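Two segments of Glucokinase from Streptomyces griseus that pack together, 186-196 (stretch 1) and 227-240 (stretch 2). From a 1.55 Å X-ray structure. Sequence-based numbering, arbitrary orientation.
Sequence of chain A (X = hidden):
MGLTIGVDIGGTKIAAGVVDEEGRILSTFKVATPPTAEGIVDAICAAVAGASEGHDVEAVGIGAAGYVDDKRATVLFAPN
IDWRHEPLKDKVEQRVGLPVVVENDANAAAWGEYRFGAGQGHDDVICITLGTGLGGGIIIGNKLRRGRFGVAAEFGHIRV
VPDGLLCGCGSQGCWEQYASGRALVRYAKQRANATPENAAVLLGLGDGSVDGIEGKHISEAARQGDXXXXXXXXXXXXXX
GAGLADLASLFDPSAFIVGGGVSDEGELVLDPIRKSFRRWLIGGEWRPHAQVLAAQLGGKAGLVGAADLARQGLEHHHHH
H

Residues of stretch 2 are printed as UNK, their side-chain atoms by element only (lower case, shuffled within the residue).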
# COMPACT_ATOMS: atom_id res chain seq x y z
N ARG A 186 -3.11 -8.59 -18.15
CA ARG A 186 -3.61 -9.03 -16.86
C ARG A 186 -4.92 -8.35 -16.48
O ARG A 186 -5.86 -9.02 -16.02
CB ARG A 186 -2.56 -8.90 -15.76
CG ARG A 186 -2.76 -9.98 -14.71
CD ARG A 186 -1.80 -9.84 -13.57
NE ARG A 186 -2.41 -8.95 -12.62
CZ ARG A 186 -2.03 -7.71 -12.41
NH1 ARG A 186 -0.96 -7.22 -13.04
NH2 ARG A 186 -2.70 -6.99 -11.51
N TYR A 187 -5.00 -7.04 -16.70
CA TYR A 187 -6.18 -6.27 -16.34
C TYR A 187 -7.37 -6.73 -17.14
O TYR A 187 -8.47 -6.86 -16.61
CB TYR A 187 -5.97 -4.77 -16.57
CG TYR A 187 -4.89 -4.19 -15.67
CD1 TYR A 187 -4.71 -4.66 -14.36
CD2 TYR A 187 -4.06 -3.18 -16.13
CE1 TYR A 187 -3.72 -4.13 -13.54
CE2 TYR A 187 -3.06 -2.64 -15.32
CZ TYR A 187 -2.91 -3.11 -14.02
OH TYR A 187 -1.92 -2.58 -13.24
N ALA A 188 -7.14 -6.98 -18.43
CA ALA A 188 -8.24 -7.41 -19.30
C ALA A 188 -8.72 -8.81 -18.97
O ALA A 188 -9.92 -9.07 -19.03
CB ALA A 188 -7.84 -7.30 -20.73
N LYS A 189 -7.79 -9.71 -18.66
CA LYS A 189 -8.19 -11.06 -18.29
C LYS A 189 -8.96 -11.10 -16.97
O LYS A 189 -9.93 -11.84 -16.84
CB LYS A 189 -6.99 -12.02 -18.26
CG LYS A 189 -6.44 -12.33 -19.64
CD LYS A 189 -5.27 -13.30 -19.60
CE LYS A 189 -4.83 -13.66 -21.02
NZ LYS A 189 -3.73 -14.66 -21.07
N GLN A 190 -8.52 -10.29 -15.99
CA GLN A 190 -9.26 -10.11 -14.73
C GLN A 190 -10.70 -9.67 -15.01
O GLN A 190 -11.65 -10.23 -14.45
CB GLN A 190 -8.59 -9.07 -13.82
CG GLN A 190 -7.33 -9.50 -13.07
CD GLN A 190 -6.72 -8.39 -12.16
OE1 GLN A 190 -7.00 -7.19 -12.32
NE2 GLN A 190 -5.87 -8.81 -11.23
N ARG A 191 -10.84 -8.66 -15.87
CA ARG A 191 -12.14 -8.04 -16.10
C ARG A 191 -13.04 -8.89 -16.98
O ARG A 191 -14.26 -8.95 -16.76
CB ARG A 191 -11.97 -6.62 -16.67
CG ARG A 191 -11.47 -5.64 -15.61
CD ARG A 191 -10.70 -4.46 -16.18
NE ARG A 191 -10.22 -3.56 -15.12
CZ ARG A 191 -9.25 -3.87 -14.25
NH1 ARG A 191 -8.65 -5.05 -14.30
NH2 ARG A 191 -8.89 -3.01 -13.30
N ALA A 192 -12.44 -9.56 -17.96
CA ALA A 192 -13.22 -10.46 -18.83
C ALA A 192 -13.69 -11.70 -18.06
O ALA A 192 -14.79 -12.23 -18.32
CB ALA A 192 -12.43 -10.86 -20.06
N ASN A 193 -12.87 -12.15 -17.10
CA ASN A 193 -13.27 -13.26 -16.25
C ASN A 193 -14.42 -12.89 -15.31
O ASN A 193 -15.33 -13.68 -15.10
CB ASN A 193 -12.10 -13.84 -15.46
CG ASN A 193 -12.53 -14.99 -14.57
OD1 ASN A 193 -12.90 -16.06 -15.07
ND2 ASN A 193 -12.53 -14.76 -13.26
N ALA A 194 -14.36 -11.68 -14.76
CA ALA A 194 -15.41 -11.19 -13.85
C ALA A 194 -16.74 -10.89 -14.58
O ALA A 194 -17.82 -11.29 -14.10
CB ALA A 194 -14.94 -9.97 -13.11
N THR A 195 -16.66 -10.19 -15.71
CA THR A 195 -17.86 -9.75 -16.44
C THR A 195 -17.71 -10.01 -17.95
O THR A 195 -17.52 -9.06 -18.73
CB THR A 195 -18.15 -8.25 -16.22
OG1 THR A 195 -17.06 -7.47 -16.74
CG2 THR A 195 -18.35 -7.91 -14.74
N PRO A 196 -17.81 -11.29 -18.36
CA PRO A 196 -17.64 -11.67 -19.77
C PRO A 196 -18.68 -11.03 -20.69
O PRO A 196 -18.41 -10.80 -21.87
CB PRO A 196 -17.83 -13.19 -19.75
CG PRO A 196 -18.62 -13.46 -18.51
CD PRO A 196 -18.11 -12.46 -17.52
N UNK A 227 -16.32 -2.38 -23.39
CA UNK A 227 -16.18 -1.75 -22.06
C UNK A 227 -15.04 -2.33 -21.22
O UNK A 227 -14.35 -1.57 -20.53
c UNK A 227 -17.67 -2.92 -23.60
c UNK A 227 -17.52 -2.04 -21.39
c UNK A 227 -18.46 -2.31 -22.49
N UNK A 228 -14.87 -3.65 -21.27
CA UNK A 228 -13.80 -4.31 -20.51
C UNK A 228 -12.44 -3.86 -21.04
O UNK A 228 -11.52 -3.61 -20.25
c UNK A 228 -12.60 -6.56 -20.28
c UNK A 228 -14.99 -6.28 -19.48
c UNK A 228 -13.95 -5.85 -20.52
N UNK A 229 -12.30 -3.75 -22.35
CA UNK A 229 -11.03 -3.30 -22.93
C UNK A 229 -10.75 -1.84 -22.57
O UNK A 229 -9.63 -1.49 -22.21
c UNK A 229 -11.03 -3.51 -24.44
N UNK A 230 -11.78 -0.99 -22.65
CA UNK A 230 -11.65 0.42 -22.28
C UNK A 230 -11.24 0.53 -20.81
O UNK A 230 -10.32 1.31 -20.47
c UNK A 230 -13.17 1.23 -24.11
c UNK A 230 -12.96 1.20 -22.61
c UNK A 230 -12.94 2.61 -22.02
N UNK A 231 -11.87 -0.27 -19.95
CA UNK A 231 -11.55 -0.27 -18.51
C UNK A 231 -10.11 -0.71 -18.21
O UNK A 231 -9.46 -0.21 -17.27
c UNK A 231 -12.52 -1.13 -17.71
c UNK A 231 -12.49 -0.81 -16.22
o UNK A 231 -12.36 -1.75 -15.39
o UNK A 231 -12.57 0.39 -15.89
N UNK A 232 -9.62 -1.66 -19.00
CA UNK A 232 -8.25 -2.17 -18.84
C UNK A 232 -7.23 -1.07 -19.18
O UNK A 232 -6.20 -0.92 -18.49
o UNK A 232 -8.96 -4.41 -19.43
c UNK A 232 -8.01 -3.40 -19.71
N UNK A 233 -7.49 -0.32 -20.25
CA UNK A 233 -6.67 0.83 -20.58
C UNK A 233 -6.73 1.88 -19.49
O UNK A 233 -5.70 2.50 -19.19
c UNK A 233 -6.36 -0.82 -24.94
c UNK A 233 -7.04 1.41 -21.95
c UNK A 233 -7.01 -0.16 -23.89
c UNK A 233 -5.01 -0.61 -25.18
c UNK A 233 -6.33 0.73 -23.08
c UNK A 233 -4.30 0.28 -24.36
c UNK A 233 -4.96 0.93 -23.31
N UNK A 234 -7.91 2.07 -18.88
CA UNK A 234 -8.05 3.01 -17.74
C UNK A 234 -7.15 2.61 -16.57
O UNK A 234 -6.48 3.46 -15.98
n UNK A 234 -11.36 5.70 -15.32
c UNK A 234 -9.52 3.12 -17.27
n UNK A 234 -11.82 6.46 -17.46
n UNK A 234 -11.81 7.93 -15.70
c UNK A 234 -9.70 4.06 -16.07
c UNK A 234 -11.67 6.69 -16.16
c UNK A 234 -11.16 4.30 -15.72
N UNK A 235 -7.12 1.30 -16.27
CA UNK A 235 -6.29 0.82 -15.16
C UNK A 235 -4.81 0.96 -15.50
O UNK A 235 -4.01 1.39 -14.65
c UNK A 235 -6.66 -0.64 -14.79
c UNK A 235 -5.89 -1.23 -13.61
o UNK A 235 -7.32 0.02 -12.16
c UNK A 235 -6.28 -0.66 -12.26
o UNK A 235 -5.54 -0.90 -11.28
N UNK A 236 -4.43 0.62 -16.73
CA UNK A 236 -3.03 0.82 -17.17
C UNK A 236 -2.62 2.28 -17.02
O UNK A 236 -1.55 2.58 -16.50
c UNK A 236 -2.84 0.36 -18.63
c UNK A 236 -1.52 0.75 -19.29
c UNK A 236 -0.32 0.06 -18.62
c UNK A 236 -1.58 0.39 -20.78
N UNK A 237 -3.51 3.18 -17.44
CA UNK A 237 -3.26 4.62 -17.37
C UNK A 237 -3.17 5.16 -15.96
O UNK A 237 -2.39 6.07 -15.71
c UNK A 237 -4.33 5.38 -18.17
N UNK A 238 -3.94 4.60 -15.03
CA UNK A 238 -3.86 4.95 -13.61
C UNK A 238 -2.42 4.83 -13.13
O UNK A 238 -1.84 5.76 -12.54
n UNK A 238 -5.26 1.55 -7.19
n UNK A 238 -6.10 0.52 -9.06
c UNK A 238 -4.59 4.01 -11.27
c UNK A 238 -5.50 1.57 -8.50
n UNK A 238 -5.15 2.64 -9.22
c UNK A 238 -4.78 4.02 -12.80
c UNK A 238 -5.36 2.80 -10.66
N UNK A 239 -1.83 3.69 -13.43
CA UNK A 239 -0.47 3.43 -12.95
C UNK A 239 0.58 4.11 -13.82
O UNK A 239 1.62 4.58 -13.30
c UNK A 239 -0.22 1.94 -12.89
c UNK A 239 0.12 1.79 -9.63
c UNK A 239 -1.08 1.27 -11.87
c UNK A 239 -0.86 1.24 -10.46
c UNK A 239 -1.92 0.50 -9.89
n UNK A 239 -2.73 0.08 -10.91
c UNK A 239 0.02 1.56 -8.22
c UNK A 239 -2.01 0.27 -8.50
c UNK A 239 -1.04 0.81 -7.70
c UNK A 239 -2.22 0.54 -12.11
N UNK A 240 0.37 4.12 -15.15
CA UNK A 240 1.37 4.74 -16.01
C UNK A 240 1.43 6.25 -15.74
O UNK A 240 2.51 6.83 -15.61
c UNK A 240 1.07 4.45 -17.50

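Position 227 carries three carbons that close a ring onto the backbone N, out of reach of stretch 1: Pro-227, tolerable here because a first-turn nitrogen need not donate within the helix. At 228 one carbon carries two more, pointing toward stretch 1 among Ala-188, Arg-191, Ala-192 and Thr-195. This is Val-228; its CG1 lies 3.7 Å from CB of Arg-191 and its CG2 3.6 Å from OG1 of Thr-195, a compact branched filler where the helices come close. Position 229, a single carbon directed away, is Ala-229, a lone methyl suited to a buried site. Position 230, again one carbon bearing two, is Val-230, exposed and out of reach.

At 231 two carbons end in two oxygens, one of them 2.8 Å from NE of Arg-191. This is Asp-231, whose OD2 accepts a hydrogen bond from that NE within a salt bridge. Position 232 has one carbon and one oxygen, the oxygen 3.1 Å from CA of Ala-188. It is Ser-232: small enough for close backbone approach, it satisfies its hydroxyl within its own helix, OG donating to O of Val-228 at 2.8 Å.

Position 233, one carbon and a six-carbon ring, points away and is buried: Phe-233. Position 234 has three carbons, a nitrogen, then a carbon bearing two nitrogens; this is Arg-234, its end leading away into an exposed setting.

At 235 three carbons end in two oxygens, and the second carbon lies over the ring of Tyr-187. This is Glu-235, whose CG sits 3.4 Å from that ring's centroid, almost on its normal, while OE1 forms a longer salt bridge with NH2 of Arg-191 at 3.6 Å. Position 236, four carbons forked at the second, is Leu-236, buried beside the Tyr-187 ring. Position 237, one carbon, is Ala-237, buried but out of reach, again suiting a methyl.

Position 238 repeats the three-carbon guanidinium pattern: Arg-238, in a salt bridge within its helix, NH1 to OE2 of Glu-235 at 2.7 Å. Position 239 has fused rings of eight carbons and one nitrogen. It is Trp-239, with CD1 3.3 Å from OH of Tyr-187 and NE1 donating to OE2 of Glu-235 at 3.0 Å. Position 240, one carbon, is Ala-240, likewise buried and out of reach.

The helices run nearer antiparallel than parallel, at 138°, with axes 8.6 Å apart at closest approach. Tyr-187 and Arg-191, one turn apart, act as knobs. Tyr-187 fits among 232, 235, 236 and 239; Arg-191 among 228, 231, 232 and 235.

Stretch 2 227-240: PVAVDSFRELARWA
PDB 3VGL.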